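Matching sites in putative SAM-dependent O-methyltranferase from Podospora anserina, a protein that binds S-adenosylmethionine and probably transfers its methyl group to an oxygen of an acceptor, as a member of the cation-dependent O-methyltransferase family (PDB 4YMG (chain A, 1.90 Å), residues Ile69-Cys74 and Leu140-Ala145), and in its relative methyltransferase from Streptomyces regensis (PDB 5N5D (chain B, 1.55 Å), residues Ile65-Thr70 and Met139-Ala144). Structure 2 is superposed on structure 1 by the backbone atoms of these residues (RMSD 0.18 Å); each is numbered along its deposited sequence.

Structure 1 (4YMG); sequences ILEIGC and LIFVDA. With SAM (S-adenosylmethionine), chain C.
Leu70 and Ile141 meet between two parallel neighbours, strands 68-72 and 138-143, at the centre of the Rossmann-like sheet of a class I methyltransferase. Backbone bonds alternate across the pair, Leu70 N giving to Leu140 O and Phe142 N to Leu70 O. Ile141 starts with CB 4.0 Å from Leu70 O; CG2, anti to the backbone N, reaches 4.1 Å from Leu70 CD2, and CG1 on the other branch carries CD1. Helix 150-159 packs on this side chain through Ile157. On the other face Leu140 CB lies 4.1 Å from Ile69 CG1, and Trp83 touches Leu140. Glu71, bonded to Ser79 and Thr96, brings OE1 to the Phe142 ring edge. Past the strand ends, the SAM amino N gives to Gly73 O and, 2.8 Å away, to Asp144 OD2, holding the methionine end of the cofactor.

Structure 2 (5N5D); sequences ILEIGT and MVFVDA. With SAM (S-adenosylmethionine), chain D.
Leu66 and Val140 meet between the two parallel strands, whose backbone bonds alternate across the pair, Leu66 N giving to Met139 O and Phe141 N to Leu66 O. Val140 starts with CB 4.0 Å from Leu66 O; CG1, anti to the backbone N (chi1 -176°), reaches 4.0 Å from Leu66 CD2, and CG2 ends the other branch. On the other face Met139 CB lies 4.2 Å from Ile65 CG1, and the extended thioether leads away from strand 64-68; Leu53 and Ala57 of helix 47-60 and Leu79 of helix 74-80 touch this side chain. Glu67, bonded to Ser75, Ser76 and Thr91, brings OE2 to the Phe141 ring edge. Past the strand ends, where Thr70 OG1 is bonded to Thr91, the SAM amino N gives to Gly69 O and to Asp143 OD2, 2.8 Å from each, holding the methionine end of the cofactor.

What differs
The CA atoms that can be compared coincide within the error, and the exchanges fall on side chains. SAM is bound in both, and the aspartate that binds its amino N, Asp144(A) or Asp143(B), keeps its place; at Cys74(A) against Thr70(B), CG2 of Thr70(B) and SG of Cys74(A) are 0.3 Å apart, and OG1 of Thr70(B) has no counterpart. From Ile141(A) to Val140(B) one methyl goes: CG2 of Ile141(A) and CG1 of Val140(B) lie 0.2 Å apart, CG1 of Ile141(A) and CG2 of Val140(B) 0.4 Å apart, while CD1 of Ile141(A) has no counterpart. The gamma branch nearest CD2 of Leu70(A) or Leu66(B) thus keeps its place, and the other loses its terminal methyl; the touch on Val143(A) or Val142(B) remains. At Leu140(A) against Met139(B) a branched chain is exchanged for a linear thioether. Ile69(A) and Ile65(B) keep their place, and CG1 of each is still met by the CB of the exchanged residue. The two CG atoms of Leu140(A) and Met139(B) lie 0.4 Å apart, and SD of Met139(B) falls 0.5 Å from CD1 of Leu140(A) after superposition; CE of Met139(B) is added, with no counterpart in Leu140(A).

Structure 1 (4YMG)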
loop_
_atom_site.group_PDB
_atom_site.type_symbol
_atom_site.label_atom_id
_atom_site.label_comp_id
_atom_site.label_asym_id
_atom_site.label_seq_id
_atom_site.Cartn_x
_atom_site.Cartn_y
_atom_site.Cartn_z
ATOM N N ILE A 69 12.436 10.498 10.186
ATOM C CA ILE A 69 12.114 9.086 10.044
ATOM C C ILE A 69 12.803 8.265 11.117
ATOM O O ILE A 69 13.997 8.443 11.383
ATOM C CB ILE A 69 12.534 8.559 8.660
ATOM C CG1 ILE A 69 11.706 9.233 7.569
ATOM C CG2 ILE A 69 12.399 7.041 8.601
ATOM C CD1 ILE A 69 12.115 8.821 6.167
ATOM N N LEU A 70 12.039 7.383 11.749
ATOM C CA LEU A 70 12.594 6.397 12.671
ATOM C C LEU A 70 12.437 4.999 12.100
ATOM O O LEU A 70 11.369 4.647 11.608
ATOM C CB LEU A 70 11.890 6.480 14.024
ATOM C CG LEU A 70 12.153 5.361 15.022
ATOM C CD1 LEU A 70 13.620 5.348 15.458
ATOM C CD2 LEU A 70 11.239 5.564 16.213
ATOM N N GLU A 71 13.478 4.179 12.166
ATOM C CA GLU A 71 13.251 2.780 11.845
ATOM C C GLU A 71 13.854 1.894 12.923
ATOM O O GLU A 71 14.895 2.210 13.525
ATOM C CB GLU A 71 13.796 2.428 10.444
ATOM C CG GLU A 71 15.238 2.058 10.430
ATOM C CD GLU A 71 15.751 1.548 9.089
ATOM O OE1 GLU A 71 14.964 1.395 8.121
ATOM O OE2 GLU A 71 16.967 1.263 9.032
ATOM N N ILE A 72 13.175 0.812 13.212
ATOM C CA ILE A 72 13.633 -0.166 14.134
ATOM C C ILE A 72 14.052 -1.415 13.385
ATOM O O ILE A 72 13.262 -2.075 12.788
ATOM C CB ILE A 72 12.583 -0.481 15.196
ATOM C CG1 ILE A 72 11.881 0.794 15.646
ATOM C CG2 ILE A 72 13.166 -1.287 16.304
ATOM C CD1 ILE A 72 10.761 0.570 16.610
ATOM N N GLY A 73 15.339 -1.666 13.394
ATOM C CA GLY A 73 15.944 -2.856 12.850
ATOM C C GLY A 73 16.773 -2.596 11.627
ATOM O O GLY A 73 16.404 -2.907 10.557
ATOM N N CYS A 74 17.910 -1.977 11.818
ATOM C CA CYS A 74 18.735 -1.461 10.753
ATOM C C CYS A 74 19.324 -2.543 9.844
ATOM O O CYS A 74 19.417 -2.370 8.686
ATOM C CB CYS A 74 19.866 -0.647 11.322
ATOM S SG CYS A 74 20.810 0.273 10.132
ATOM N N LEU A 140 7.396 9.357 9.954
ATOM C CA LEU A 140 7.315 8.014 9.390
ATOM C C LEU A 140 8.140 7.110 10.264
ATOM O O LEU A 140 9.300 7.396 10.534
ATOM C CB LEU A 140 7.812 7.978 7.940
ATOM C CG LEU A 140 7.557 6.692 7.133
ATOM C CD1 LEU A 140 7.675 6.977 5.651
ATOM C CD2 LEU A 140 8.515 5.561 7.521
ATOM N N ILE A 141 7.526 6.030 10.725
ATOM C CA ILE A 141 8.212 5.061 11.551
ATOM C C ILE A 141 8.078 3.691 10.902
ATOM O O ILE A 141 6.965 3.224 10.637
ATOM C CB ILE A 141 7.644 5.019 12.994
ATOM C CG1 ILE A 141 7.718 6.409 13.649
ATOM C CG2 ILE A 141 8.369 3.952 13.826
ATOM C CD1 ILE A 141 7.029 6.471 15.027
ATOM N N PHE A 142 9.216 3.053 10.670
ATOM C CA PHE A 142 9.268 1.732 10.045
ATOM C C PHE A 142 9.684 0.699 11.085
ATOM O O PHE A 142 10.815 0.713 11.566
ATOM C CB PHE A 142 10.252 1.754 8.871
ATOM C CG PHE A 142 10.325 0.459 8.083
ATOM C CD1 PHE A 142 9.181 -0.140 7.591
ATOM C CD2 PHE A 142 11.560 -0.111 7.780
ATOM C CE1 PHE A 142 9.264 -1.315 6.839
ATOM C CE2 PHE A 142 11.648 -1.276 7.033
ATOM C CZ PHE A 142 10.499 -1.881 6.563
ATOM N N VAL A 143 8.769 -0.191 11.443
ATOM C CA VAL A 143 9.055 -1.195 12.464
ATOM C C VAL A 143 9.415 -2.495 11.769
ATOM O O VAL A 143 8.569 -3.105 11.125
ATOM C CB VAL A 143 7.843 -1.424 13.403
ATOM C CG1 VAL A 143 8.128 -2.577 14.397
ATOM C CG2 VAL A 143 7.491 -0.130 14.127
ATOM N N ASP A 144 10.668 -2.915 11.897
ATOM C CA ASP A 144 11.149 -4.050 11.124
ATOM C C ASP A 144 12.219 -4.841 11.888
ATOM O O ASP A 144 13.212 -5.279 11.309
ATOM C CB ASP A 144 11.687 -3.546 9.780
ATOM C CG ASP A 144 11.955 -4.662 8.789
ATOM O OD1 ASP A 144 11.293 -5.716 8.885
ATOM O OD2 ASP A 144 12.846 -4.472 7.925
ATOM N N ALA A 145 12.009 -5.010 13.193
ATOM C CA ALA A 145 12.966 -5.684 14.057
ATOM C C ALA A 145 12.414 -7.027 14.567
ATOM O O ALA A 145 11.770 -7.761 13.810
ATOM C CB ALA A 145 13.343 -4.775 15.222
HETATM N N SAM C . 15.176 -2.989 7.927
HETATM C CA SAM C . 16.139 -3.885 7.278
HETATM C C SAM C . 15.992 -3.926 5.757
HETATM O O SAM C . 14.962 -3.532 5.189
HETATM O OXT SAM C . 16.917 -4.379 5.079
HETATM C CB SAM C . 16.070 -5.316 7.797
HETATM C CG SAM C . 15.681 -5.504 9.259
HETATM S SD SAM C . 16.061 -7.183 9.831
HETATM C CE SAM C . 14.571 -8.054 9.260
HETATM C "C5'" SAM C . 15.727 -7.088 11.622
HETATM C "C4'" SAM C . 16.864 -6.392 12.357
HETATM O "O4'" SAM C . 16.456 -6.084 13.677
HETATM C "C3'" SAM C . 18.084 -7.303 12.475
HETATM O "O3'" SAM C . 19.211 -6.617 11.985
HETATM C "C2'" SAM C . 18.226 -7.578 13.965
HETATM O "O2'" SAM C . 19.569 -7.637 14.388
HETATM C "C1'" SAM C . 17.494 -6.393 14.579
HETATM N N9 SAM C . 16.926 -6.674 15.905
HETATM C C8 SAM C . 16.263 -7.801 16.339
HETATM N N7 SAM C . 15.907 -7.614 17.638
HETATM C C5 SAM C . 16.316 -6.374 18.022
HETATM C C6 SAM C . 16.231 -5.663 19.216
HETATM N N6 SAM C . 15.636 -6.193 20.282
HETATM N N1 SAM C . 16.765 -4.391 19.291
HETATM C C2 SAM C . 17.397 -3.830 18.204
HETATM N N3 SAM C . 17.485 -4.531 17.020
HETATM C C4 SAM C . 16.945 -5.774 16.932
#

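Structure 2 (5N5D)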
loop_
_atom_site.group_PDB
_atom_site.type_symbol
_atom_site.label_atom_id
_atom_site.label_comp_id
_atom_site.label_asym_id
_atom_site.label_seq_id
_atom_site.Cartn_x
_atom_site.Cartn_y
_atom_site.Cartn_z
ATOM N N ILE B 65 12.488 10.403 10.117
ATOM C CA ILE B 65 12.060 9.016 9.996
ATOM C C ILE B 65 12.728 8.198 11.089
ATOM O O ILE B 65 13.922 8.367 11.359
ATOM C CB ILE B 65 12.402 8.440 8.607
ATOM C CG1 ILE B 65 11.742 9.280 7.507
ATOM C CG2 ILE B 65 11.974 6.980 8.518
ATOM C CD1 ILE B 65 12.131 8.867 6.099
ATOM N N LEU B 66 11.961 7.300 11.708
ATOM C CA LEU B 66 12.469 6.363 12.703
ATOM C C LEU B 66 12.399 4.955 12.132
ATOM O O LEU B 66 11.354 4.547 11.620
ATOM C CB LEU B 66 11.656 6.451 13.995
ATOM C CG LEU B 66 11.926 5.390 15.063
ATOM C CD1 LEU B 66 13.366 5.471 15.578
ATOM C CD2 LEU B 66 10.933 5.528 16.198
ATOM N N GLU B 67 13.509 4.224 12.210
ATOM C CA GLU B 67 13.574 2.839 11.766
ATOM C C GLU B 67 14.012 1.958 12.921
ATOM O O GLU B 67 15.027 2.234 13.568
ATOM C CB GLU B 67 14.547 2.683 10.593
ATOM C CG GLU B 67 14.791 1.245 10.160
ATOM C CD GLU B 67 15.715 1.165 8.962
ATOM O OE1 GLU B 67 16.895 1.551 9.097
ATOM O OE2 GLU B 67 15.243 0.739 7.889
ATOM N N ILE B 68 13.255 0.896 13.167
ATOM C CA ILE B 68 13.563 -0.073 14.209
ATOM C C ILE B 68 13.996 -1.347 13.494
ATOM O O ILE B 68 13.163 -2.069 12.940
ATOM C CB ILE B 68 12.367 -0.314 15.135
ATOM C CG1 ILE B 68 11.889 1.018 15.716
ATOM C CG2 ILE B 68 12.750 -1.280 16.248
ATOM C CD1 ILE B 68 10.577 0.946 16.453
ATOM N N GLY B 69 15.307 -1.600 13.473
ATOM C CA GLY B 69 15.856 -2.761 12.793
ATOM C C GLY B 69 16.683 -2.433 11.563
ATOM O O GLY B 69 16.242 -2.684 10.442
ATOM N N THR B 70 17.893 -1.904 11.774
ATOM C CA THR B 70 18.755 -1.487 10.667
ATOM C C THR B 70 19.213 -2.668 9.821
ATOM O O THR B 70 19.300 -2.559 8.589
ATOM C CB THR B 70 19.995 -0.770 11.199
ATOM O OG1 THR B 70 19.636 0.129 12.251
ATOM C CG2 THR B 70 20.688 -0.009 10.076
ATOM N N MET B 139 7.448 9.485 10.013
ATOM C CA MET B 139 7.287 8.124 9.534
ATOM C C MET B 139 8.082 7.206 10.444
ATOM O O MET B 139 9.171 7.566 10.900
ATOM C CB MET B 139 7.758 7.980 8.082
ATOM C CG MET B 139 7.668 6.570 7.535
ATOM S SD MET B 139 7.946 6.568 5.751
ATOM C CE MET B 139 7.899 4.816 5.397
ATOM N N VAL B 140 7.525 6.029 10.709
ATOM C CA VAL B 140 8.184 4.998 11.500
ATOM C C VAL B 140 8.119 3.690 10.726
ATOM O O VAL B 140 7.039 3.284 10.286
ATOM C CB VAL B 140 7.528 4.819 12.880
ATOM C CG1 VAL B 140 8.301 3.812 13.702
ATOM C CG2 VAL B 140 7.433 6.147 13.600
ATOM N N PHE B 141 9.264 3.033 10.567
ATOM C CA PHE B 141 9.338 1.703 9.973
ATOM C C PHE B 141 9.766 0.722 11.056
ATOM O O PHE B 141 10.864 0.846 11.614
ATOM C CB PHE B 141 10.316 1.680 8.795
ATOM C CG PHE B 141 10.428 0.335 8.109
ATOM C CD1 PHE B 141 9.299 -0.423 7.823
ATOM C CD2 PHE B 141 11.666 -0.161 7.741
ATOM C CE1 PHE B 141 9.416 -1.651 7.183
ATOM C CE2 PHE B 141 11.785 -1.380 7.099
ATOM C CZ PHE B 141 10.652 -2.126 6.823
ATOM N N VAL B 142 8.897 -0.240 11.350
ATOM C CA VAL B 142 9.120 -1.238 12.387
ATOM C C VAL B 142 9.451 -2.549 11.690
ATOM O O VAL B 142 8.594 -3.140 11.020
ATOM C CB VAL B 142 7.899 -1.389 13.299
ATOM C CG1 VAL B 142 8.200 -2.364 14.439
ATOM C CG2 VAL B 142 7.448 -0.026 13.822
ATOM N N ASP B 143 10.684 -3.010 11.854
ATOM C CA ASP B 143 11.171 -4.197 11.170
ATOM C C ASP B 143 12.266 -4.839 12.015
ATOM O O ASP B 143 13.391 -5.047 11.569
ATOM C CB ASP B 143 11.679 -3.836 9.776
ATOM C CG ASP B 143 12.035 -5.055 8.945
ATOM O OD1 ASP B 143 11.526 -6.167 9.231
ATOM O OD2 ASP B 143 12.830 -4.901 7.990
ATOM N N ALA B 144 11.942 -5.160 13.264
ATOM C CA ALA B 144 12.903 -5.820 14.139
ATOM C C ALA B 144 12.306 -7.138 14.622
ATOM O O ALA B 144 11.825 -7.936 13.811
ATOM C CB ALA B 144 13.290 -4.900 15.297
HETATM N N SAM D . 15.104 -3.288 7.975
HETATM C CA SAM D . 16.181 -4.120 7.403
HETATM C C SAM D . 16.117 -4.086 5.842
HETATM O O SAM D . 14.983 -4.195 5.323
HETATM O OXT SAM D . 17.192 -3.956 5.219
HETATM C CB SAM D . 16.072 -5.580 7.905
HETATM C CG SAM D . 15.888 -5.649 9.416
HETATM S SD SAM D . 15.967 -7.390 9.903
HETATM C CE SAM D . 14.401 -7.957 9.354
HETATM C "C5'" SAM D . 15.631 -7.324 11.696
HETATM C "C4'" SAM D . 16.750 -6.670 12.481
HETATM O "O4'" SAM D . 16.305 -6.327 13.812
HETATM C "C3'" SAM D . 18.007 -7.535 12.644
HETATM O "O3'" SAM D . 19.136 -6.830 12.139
HETATM C "C2'" SAM D . 18.071 -7.803 14.156
HETATM O "O2'" SAM D . 19.402 -7.878 14.652
HETATM C "C1'" SAM D . 17.370 -6.567 14.704
HETATM N N9 SAM D . 16.817 -6.719 16.044
HETATM C C8 SAM D . 16.192 -7.818 16.569
HETATM N N7 SAM D . 15.737 -7.645 17.787
HETATM C C5 SAM D . 16.088 -6.336 18.084
HETATM C C6 SAM D . 15.871 -5.531 19.218
HETATM N N6 SAM D . 15.227 -5.950 20.314
HETATM N N1 SAM D . 16.335 -4.261 19.186
HETATM C C2 SAM D . 16.975 -3.838 18.091
HETATM N N3 SAM D . 17.239 -4.507 16.964
HETATM C C4 SAM D . 16.762 -5.757 17.022
#